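Local atomic coordinates of muconate lactonizing enzyme (Corynebacterium glutamicum, PDB entry 3I4K), a protein that belongs to the enolase superfamily, combining a mixed alpha/beta capping domain with a TIM-barrel-like domain that holds a magnesium ion. Residues Gly25-Thr30 and Asn202-Arg207; Leu274-His279 and Leu315-Ser320; Lys287-Ala292 and Leu297-Ala302. One frame throughout, in Å; residues are numbered along the deposited sequence.

Interaction 1 (Gly25-Thr30 and Asn202-Arg207); sequences GFATTT and NARWDR
A capping-domain loop meets the C-terminal end of a barrel strand where A27 and T28, between strands 8-25 and 30-43, rest on R204, in the loop after strand 196-200. A27 CB sits on the aliphatic root of the arginine, 3.5 Å from R204 CG and 3.7 Å from R204 CB. T28 lies across the same chain at about a right angle, its methyl CG2 4.1 Å from R204 NE. A bend at chi2 (-44°) turns the arginine so that R204 NH1 reaches N202 O, a 2.9 Å bond with an N-H...O angle of 151°; the acceptor lies in the guanidinium plane, and W60 O takes NH2. Both bonds fix the rotation of the group. Beside them F26 turns a ring edge to the N202 amide, the two planes 71° apart, while its ring also meets that of W60. The turn bearing F26, A27 and T28 is closed by the backbone bond from F26 N to T29 O, 2.7 Å. N202 bonds through its backbone N to D200, a magnesium ligand, and the nearest atom of its side chain is about 4 Å from the magnesium ion. Such a loop reaching over the metal-bearing mouth of the barrel is typical of the enolase superfamily.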
loop_
_atom_site.group_PDB
_atom_site.type_symbol
_atom_site.label_atom_id
_atom_site.label_comp_id
_atom_site.label_asym_id
_atom_site.label_seq_id
_atom_site.Cartn_x
_atom_site.Cartn_y
_atom_site.Cartn_z
ATOM N N GLY A 25 -28.311 19.413 3.124
ATOM C CA GLY A 25 -28.513 19.203 4.544
ATOM C C GLY A 25 -28.038 17.885 5.128
ATOM O O GLY A 25 -28.297 16.808 4.577
ATOM N N PHE A 26 -27.350 17.983 6.262
ATOM C CA PHE A 26 -26.836 16.817 6.966
ATOM C C PHE A 26 -27.657 16.602 8.236
ATOM O O PHE A 26 -28.659 17.286 8.475
ATOM C CB PHE A 26 -25.370 17.027 7.344
ATOM C CG PHE A 26 -24.456 17.231 6.167
ATOM C CD1 PHE A 26 -23.859 16.145 5.537
ATOM C CD2 PHE A 26 -24.185 18.513 5.692
ATOM C CE1 PHE A 26 -23.004 16.329 4.456
ATOM C CE2 PHE A 26 -23.331 18.706 4.609
ATOM C CZ PHE A 26 -22.741 17.613 3.992
ATOM N N ALA A 27 -27.211 15.661 9.061
ATOM C CA ALA A 27 -27.900 15.347 10.302
ATOM C C ALA A 27 -28.074 16.547 11.225
ATOM O O ALA A 27 -29.136 16.732 11.812
ATOM C CB ALA A 27 -27.157 14.228 11.043
ATOM N N THR A 28 -27.039 17.369 11.349
ATOM C CA THR A 28 -27.121 18.503 12.261
ATOM C C THR A 28 -26.774 19.866 11.679
ATOM O O THR A 28 -26.808 20.873 12.389
ATOM C CB THR A 28 -26.227 18.257 13.472
ATOM O OG1 THR A 28 -24.857 18.334 13.063
ATOM C CG2 THR A 28 -26.499 16.862 14.057
ATOM N N THR A 29 -26.438 19.904 10.398
ATOM C CA THR A 29 -26.103 21.159 9.741
ATOM C C THR A 29 -26.665 21.147 8.328
ATOM O O THR A 29 -27.223 20.150 7.871
ATOM C CB THR A 29 -24.566 21.387 9.640
ATOM O OG1 THR A 29 -23.964 20.319 8.894
ATOM C CG2 THR A 29 -23.934 21.466 11.024
ATOM N N THR A 30 -26.514 22.273 7.648
ATOM C CA THR A 30 -26.975 22.424 6.278
ATOM C C THR A 30 -25.976 23.332 5.592
ATOM O O THR A 30 -25.676 24.419 6.089
ATOM C CB THR A 30 -28.373 23.066 6.213
ATOM O OG1 THR A 30 -29.328 22.188 6.820
ATOM C CG2 THR A 30 -28.774 23.319 4.767
ATOM N N ASN A 202 -24.258 9.673 9.366
ATOM C CA ASN A 202 -23.113 10.386 9.911
ATOM C C ASN A 202 -22.952 10.240 11.423
ATOM O O ASN A 202 -22.741 11.218 12.133
ATOM C CB ASN A 202 -23.198 11.867 9.526
ATOM C CG ASN A 202 -22.717 12.127 8.110
ATOM O OD1 ASN A 202 -21.523 12.007 7.817
ATOM N ND2 ASN A 202 -23.642 12.472 7.222
ATOM N N ALA A 203 -23.055 9.002 11.902
ATOM C CA ALA A 203 -22.883 8.680 13.314
ATOM C C ALA A 203 -23.797 9.429 14.268
ATOM O O ALA A 203 -23.512 9.478 15.460
ATOM C CB ALA A 203 -21.429 8.921 13.723
ATOM N N ARG A 204 -24.893 9.990 13.768
ATOM C CA ARG A 204 -25.789 10.749 14.638
ATOM C C ARG A 204 -26.979 10.012 15.267
ATOM O O ARG A 204 -27.871 10.635 15.839
ATOM C CB ARG A 204 -26.249 12.032 13.920
ATOM C CG ARG A 204 -25.092 13.019 13.664
ATOM C CD ARG A 204 -24.218 13.145 14.905
ATOM N NE ARG A 204 -23.399 14.356 14.983
ATOM C CZ ARG A 204 -22.322 14.613 14.246
ATOM N NH1 ARG A 204 -21.900 13.746 13.333
ATOM N NH2 ARG A 204 -21.645 15.736 14.452
ATOM N N TRP A 205 -27.005 8.690 15.167
ATOM C CA TRP A 205 -28.058 7.910 15.827
ATOM C C TRP A 205 -27.327 7.121 16.900
ATOM O O TRP A 205 -26.180 6.722 16.680
ATOM C CB TRP A 205 -28.720 6.912 14.871
ATOM C CG TRP A 205 -29.968 7.406 14.220
ATOM C CD1 TRP A 205 -30.419 8.706 14.159
ATOM C CD2 TRP A 205 -30.919 6.619 13.504
ATOM N NE1 TRP A 205 -31.590 8.764 13.444
ATOM C CE2 TRP A 205 -31.920 7.497 13.030
ATOM C CE3 TRP A 205 -31.023 5.254 13.211
ATOM C CZ2 TRP A 205 -33.010 7.052 12.280
ATOM C CZ3 TRP A 205 -32.106 4.811 12.465
ATOM C CH2 TRP A 205 -33.085 5.708 12.008
ATOM N N ASP A 206 -27.956 6.907 18.055
ATOM C CA ASP A 206 -27.293 6.112 19.076
ATOM C C ASP A 206 -27.558 4.648 18.760
ATOM O O ASP A 206 -28.384 4.333 17.902
ATOM C CB ASP A 206 -27.748 6.478 20.512
ATOM C CG ASP A 206 -29.246 6.297 20.754
ATOM O OD1 ASP A 206 -29.910 5.522 20.047
ATOM O OD2 ASP A 206 -29.760 6.932 21.701
ATOM N N ARG A 207 -26.836 3.753 19.422
ATOM C CA ARG A 207 -26.991 2.330 19.181
ATOM C C ARG A 207 -28.424 1.852 19.306
ATOM O O ARG A 207 -28.930 1.179 18.414
ATOM C CB ARG A 207 -26.103 1.535 20.141
ATOM C CG ARG A 207 -26.331 0.039 20.104
ATOM C CD ARG A 207 -25.721 -0.614 21.345
ATOM N NE ARG A 207 -26.106 -2.017 21.490
ATOM C CZ ARG A 207 -25.430 -3.013 20.934
ATOM N NH1 ARG A 207 -24.357 -2.737 20.215
ATOM N NH2 ARG A 207 -25.805 -4.273 21.106
#

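Interaction 2 (Leu274-His279 and Leu315-Ser320); sequences LKTTKH and LQFAAS
F317, on helix 308-320 of the TIM-barrel-like domain, meets L274 at the end of strand 271-274 and T276 in the loop that follows. The leucine comes from the opposite direction and gathers CG and both methyls round one ring carbon, with CD2 also near CZ: F317 CE1 is 3.7 Å from L274 CD2, 3.8 Å from L274 CG and 3.9 Å from L274 CD1. The threonine instead slides past the root of the ring, with T276 CG2 3.8 Å from F317 CB. Both reach the ring obliquely. Two torsions explain the fit. F317 has CG anti to its backbone N (chi1 -179°), which sends the ring out from the helix. In T276 a chi1 of 55° puts OG1 between the backbone N and the carbonyl carbon and leaves CG2 anti to the carbonyl carbon, which gives the methyl to F317 while OG1 bonds to S314 OG on the same helix. T276 is thus joined to helix 308-320 by both of its branches, one apolar and one polar.

In the next shell, S285 and K286 of helix 282-294 also touch F317, so its ring lies where the two barrel helices and the loop come together. The loop itself is held by H279 N bonding to K275 O at 3.0 Å and by H279 ND1 bonding to W255 O. K275 directs its CB away from helix 308-320, and its extended chain leads to the metal ligand D251: K275 NZ bonds to D251 OD2, and K278 NZ makes a salt bridge with D251 OD1.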
loop_
_atom_site.group_PDB
_atom_site.type_symbol
_atom_site.label_atom_id
_atom_site.label_comp_id
_atom_site.label_asym_id
_atom_site.label_seq_id
_atom_site.Cartn_x
_atom_site.Cartn_y
_atom_site.Cartn_z
ATOM N N LEU A 274 -13.509 4.830 1.496
ATOM C CA LEU A 274 -12.150 5.327 1.335
ATOM C C LEU A 274 -12.135 6.691 0.656
ATOM O O LEU A 274 -12.651 6.857 -0.443
ATOM C CB LEU A 274 -11.337 4.279 0.560
ATOM C CG LEU A 274 -10.055 4.457 -0.257
ATOM C CD1 LEU A 274 -9.278 5.707 0.102
ATOM C CD2 LEU A 274 -9.224 3.195 -0.049
ATOM N N LYS A 275 -11.556 7.670 1.343
ATOM C CA LYS A 275 -11.471 9.036 0.841
ATOM C C LYS A 275 -10.025 9.496 0.982
ATOM O O LYS A 275 -9.463 9.481 2.084
ATOM C CB LYS A 275 -12.371 9.959 1.666
ATOM C CG LYS A 275 -13.794 9.468 1.849
ATOM C CD LYS A 275 -14.611 10.457 2.688
ATOM C CE LYS A 275 -16.040 9.959 2.896
ATOM N NZ LYS A 275 -16.801 10.788 3.861
ATOM N N THR A 276 -9.425 9.909 -0.130
ATOM C CA THR A 276 -8.040 10.358 -0.117
ATOM C C THR A 276 -7.825 11.529 0.834
ATOM O O THR A 276 -6.745 11.692 1.399
ATOM C CB THR A 276 -7.582 10.730 -1.546
ATOM O OG1 THR A 276 -8.486 11.696 -2.111
ATOM C CG2 THR A 276 -7.576 9.484 -2.427
ATOM N N THR A 277 -8.864 12.329 1.032
ATOM C CA THR A 277 -8.767 13.472 1.929
ATOM C C THR A 277 -8.761 13.058 3.403
ATOM O O THR A 277 -7.872 13.453 4.169
ATOM C CB THR A 277 -9.921 14.476 1.677
ATOM O OG1 THR A 277 -11.164 13.770 1.545
ATOM C CG2 THR A 277 -9.659 15.270 0.393
ATOM N N LYS A 278 -9.742 12.248 3.786
ATOM C CA LYS A 278 -9.870 11.777 5.158
ATOM C C LYS A 278 -8.700 10.903 5.620
ATOM O O LYS A 278 -8.361 10.906 6.798
ATOM C CB LYS A 278 -11.176 10.999 5.321
ATOM C CG LYS A 278 -11.359 10.325 6.690
ATOM C CD LYS A 278 -12.617 9.438 6.718
ATOM C CE LYS A 278 -12.588 8.375 5.613
ATOM N NZ LYS A 278 -13.723 7.401 5.723
ATOM N N HIS A 279 -8.077 10.170 4.697
ATOM C CA HIS A 279 -6.979 9.296 5.074
ATOM C C HIS A 279 -5.647 10.004 5.166
ATOM O O HIS A 279 -4.646 9.416 5.576
ATOM C CB HIS A 279 -6.888 8.117 4.108
ATOM C CG HIS A 279 -8.119 7.268 4.094
ATOM N ND1 HIS A 279 -8.740 6.845 5.248
ATOM C CD2 HIS A 279 -8.841 6.759 3.068
ATOM C CE1 HIS A 279 -9.794 6.110 4.933
ATOM N NE2 HIS A 279 -9.877 6.043 3.617
ATOM N N LEU A 315 -10.075 10.338 -8.142
ATOM C CA LEU A 315 -10.357 9.535 -9.329
ATOM C C LEU A 315 -9.061 8.883 -9.830
ATOM O O LEU A 315 -9.077 7.776 -10.377
ATOM C CB LEU A 315 -10.991 10.397 -10.428
ATOM C CG LEU A 315 -12.463 10.775 -10.230
ATOM C CD1 LEU A 315 -12.846 11.861 -11.216
ATOM C CD2 LEU A 315 -13.356 9.553 -10.421
ATOM N N GLN A 316 -7.940 9.570 -9.637
ATOM C CA GLN A 316 -6.651 9.029 -10.047
ATOM C C GLN A 316 -6.372 7.833 -9.140
ATOM O O GLN A 316 -5.792 6.831 -9.569
ATOM C CB GLN A 316 -5.549 10.078 -9.876
ATOM C CG GLN A 316 -5.690 11.286 -10.804
ATOM C CD GLN A 316 -5.276 10.997 -12.246
ATOM O OE1 GLN A 316 -5.682 11.704 -13.171
ATOM N NE2 GLN A 316 -4.455 9.973 -12.437
ATOM N N PHE A 317 -6.797 7.944 -7.884
ATOM C CA PHE A 317 -6.592 6.867 -6.927
ATOM C C PHE A 317 -7.440 5.682 -7.356
ATOM O O PHE A 317 -6.948 4.568 -7.453
ATOM C CB PHE A 317 -6.965 7.298 -5.502
ATOM C CG PHE A 317 -6.755 6.212 -4.475
ATOM C CD1 PHE A 317 -7.812 5.402 -4.068
ATOM C CD2 PHE A 317 -5.479 5.947 -3.981
ATOM C CE1 PHE A 317 -7.604 4.331 -3.184
ATOM C CE2 PHE A 317 -5.255 4.878 -3.096
ATOM C CZ PHE A 317 -6.328 4.070 -2.701
ATOM N N ALA A 318 -8.714 5.931 -7.627
ATOM C CA ALA A 318 -9.603 4.866 -8.053
ATOM C C ALA A 318 -9.125 4.228 -9.359
ATOM O O ALA A 318 -9.309 3.029 -9.576
ATOM C CB ALA A 318 -11.007 5.399 -8.226
ATOM N N ALA A 319 -8.512 5.031 -10.226
ATOM C CA ALA A 319 -8.030 4.528 -11.505
ATOM C C ALA A 319 -6.905 3.513 -11.343
ATOM O O ALA A 319 -6.754 2.611 -12.165
ATOM C CB ALA A 319 -7.557 5.682 -12.379
ATOM N N SER A 320 -6.131 3.658 -10.276
ATOM C CA SER A 320 -4.991 2.786 -10.025
ATOM C C SER A 320 -5.172 1.790 -8.886
ATOM O O SER A 320 -4.262 1.018 -8.589
ATOM C CB SER A 320 -3.773 3.645 -9.724
ATOM O OG SER A 320 -3.987 4.393 -8.539
#

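Interaction 3 (Lys287-Ala292 and Leu297-Ala302); sequences KIAAIA and LACHGA
C299 holds SG anti to its own carbonyl carbon (chi1 -75°), beside the backbone N, and from there the sulfur reaches A292 on helix 282-294; in L297 a chi1 of -53° likewise puts CG beside the backbone N, 4.1 Å from A292 O. C299 SG ends 3.4 Å from A292 CB, a snug fit, and 4.0 Å from A289 CA, so it lies against two residues about one helical turn apart. With alanines at 289 and 292 the backbones run close, the CA atoms of A289 and C299 6.7 Å apart.

One polar link joins the segments. L297 N gives a hydrogen bond to A292 O at 2.7 Å, bent to 154° at the hydrogen, with the donor well above the carbonyl plane rather than on a lone pair. It draws L297 back to the last part of the helix just before strand 298-301 starts, and the CA atoms of A292 and L297 are 4.7 Å apart. L297 CB stands 3.6 Å from the same A292 O, and L297 O lies 3.4 Å from A292 CB, so the alanine meets both backbone and side chain of L297.

Strand 271-274 completes the buried layer: its L274 is touched by A289 and C299, and its I272 by A292. On another side of the helix, K287 forms a salt bridge with E293 of the second subunit, and A290 packs on K287 of that subunit. A helix leaning on the strand after it, with the strand before it alongside in parallel, is the beta-alpha-beta crossover from which TIM-barrel-like domains are built.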
loop_
_atom_site.group_PDB
_atom_site.type_symbol
_atom_site.label_atom_id
_atom_site.label_comp_id
_atom_site.label_asym_id
_atom_site.label_seq_id
_atom_site.Cartn_x
_atom_site.Cartn_y
_atom_site.Cartn_z
ATOM N N LYS A 287 -2.699 2.413 1.763
ATOM C CA LYS A 287 -2.615 1.543 2.930
ATOM C C LYS A 287 -4.002 1.080 3.358
ATOM O O LYS A 287 -4.195 -0.095 3.685
ATOM C CB LYS A 287 -1.911 2.266 4.078
ATOM C CG LYS A 287 -0.508 2.759 3.710
ATOM C CD LYS A 287 0.174 3.388 4.907
ATOM C CE LYS A 287 1.502 4.026 4.529
ATOM N NZ LYS A 287 2.092 4.712 5.707
ATOM N N ILE A 288 -4.972 1.993 3.345
ATOM C CA ILE A 288 -6.334 1.628 3.729
ATOM C C ILE A 288 -6.799 0.505 2.807
ATOM O O ILE A 288 -7.338 -0.503 3.257
ATOM C CB ILE A 288 -7.336 2.813 3.568
ATOM C CG1 ILE A 288 -6.921 4.003 4.439
ATOM C CG2 ILE A 288 -8.746 2.342 3.931
ATOM C CD1 ILE A 288 -7.116 3.827 5.960
ATOM N N ALA A 289 -6.584 0.686 1.508
ATOM C CA ALA A 289 -7.004 -0.306 0.524
ATOM C C ALA A 289 -6.350 -1.673 0.732
ATOM O O ALA A 289 -7.010 -2.713 0.617
ATOM C CB ALA A 289 -6.711 0.205 -0.884
ATOM N N ALA A 290 -5.051 -1.664 1.025
ATOM C CA ALA A 290 -4.298 -2.902 1.243
ATOM C C ALA A 290 -4.890 -3.707 2.395
ATOM O O ALA A 290 -5.095 -4.910 2.278
ATOM C CB ALA A 290 -2.842 -2.578 1.550
ATOM N N ILE A 291 -5.155 -3.024 3.506
ATOM C CA ILE A 291 -5.709 -3.674 4.685
ATOM C C ILE A 291 -7.123 -4.176 4.407
ATOM O O ILE A 291 -7.431 -5.336 4.655
ATOM C CB ILE A 291 -5.679 -2.707 5.883
ATOM C CG1 ILE A 291 -4.218 -2.427 6.254
ATOM C CG2 ILE A 291 -6.447 -3.289 7.065
ATOM C CD1 ILE A 291 -4.028 -1.182 7.102
ATOM N N ALA A 292 -7.980 -3.312 3.877
ATOM C CA ALA A 292 -9.348 -3.716 3.558
ATOM C C ALA A 292 -9.345 -4.954 2.642
ATOM O O ALA A 292 -9.999 -5.968 2.928
ATOM C CB ALA A 292 -10.085 -2.556 2.877
ATOM N N LEU A 297 -12.569 -6.860 2.783
ATOM C CA LEU A 297 -13.522 -5.755 2.869
ATOM C C LEU A 297 -13.463 -4.879 1.615
ATOM O O LEU A 297 -12.396 -4.420 1.214
ATOM C CB LEU A 297 -13.249 -4.908 4.116
ATOM C CG LEU A 297 -13.173 -5.638 5.466
ATOM C CD1 LEU A 297 -13.157 -4.596 6.580
ATOM C CD2 LEU A 297 -14.353 -6.576 5.658
ATOM N N ALA A 298 -14.614 -4.661 0.995
ATOM C CA ALA A 298 -14.673 -3.836 -0.205
ATOM C C ALA A 298 -14.380 -2.382 0.132
ATOM O O ALA A 298 -14.619 -1.941 1.258
ATOM C CB ALA A 298 -16.047 -3.944 -0.837
ATOM N N CYS A 299 -13.836 -1.651 -0.837
ATOM C CA CYS A 299 -13.570 -0.227 -0.660
ATOM C C CYS A 299 -14.450 0.539 -1.659
ATOM O O CYS A 299 -14.602 0.138 -2.816
ATOM C CB CYS A 299 -12.094 0.110 -0.904
ATOM S SG CYS A 299 -10.955 -0.368 0.432
ATOM N N HIS A 300 -15.056 1.614 -1.177
ATOM C CA HIS A 300 -15.921 2.475 -1.981
ATOM C C HIS A 300 -15.145 3.771 -2.235
ATOM O O HIS A 300 -14.459 4.271 -1.340
ATOM C CB HIS A 300 -17.199 2.776 -1.194
ATOM C CG HIS A 300 -18.197 3.623 -1.931
ATOM N ND1 HIS A 300 -18.925 3.156 -3.004
ATOM C CD2 HIS A 300 -18.652 4.877 -1.689
ATOM C CE1 HIS A 300 -19.791 4.081 -3.385
ATOM N NE2 HIS A 300 -19.646 5.134 -2.601
ATOM N N GLY A 301 -15.224 4.301 -3.452
ATOM C CA GLY A 301 -14.539 5.551 -3.742
ATOM C C GLY A 301 -15.386 6.667 -3.147
ATOM O O GLY A 301 -16.134 7.334 -3.865
ATOM N N ALA A 302 -15.266 6.868 -1.833
ATOM C CA ALA A 302 -16.046 7.875 -1.116
ATOM C C ALA A 302 -15.548 9.313 -1.271
ATOM O O ALA A 302 -14.385 9.567 -1.605
ATOM C CB ALA A 302 -16.131 7.503 0.382
#

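In the fold
Interaction 1 comes first along the chain and is the one that joins the two domains; it closes before the others open. Interaction 3 is nested inside the loop closed by interaction 2, and both belong to the barrel domain. Their centres lie 9 Å apart and they touch: L274 N and H300 O, 3.0 Å apart, probably hydrogen-bond neighbouring parallel strands 271-274 and 298-301, and H279 packs on I288. The centre of interaction 1 is 24 Å from either. Interaction 1 borders the metal site through N202, and the loop of interaction 2 reaches the ligand D251 through its lysines, whereas interaction 3 lies on the barrel wall, where helix 282-294 also meets the second subunit.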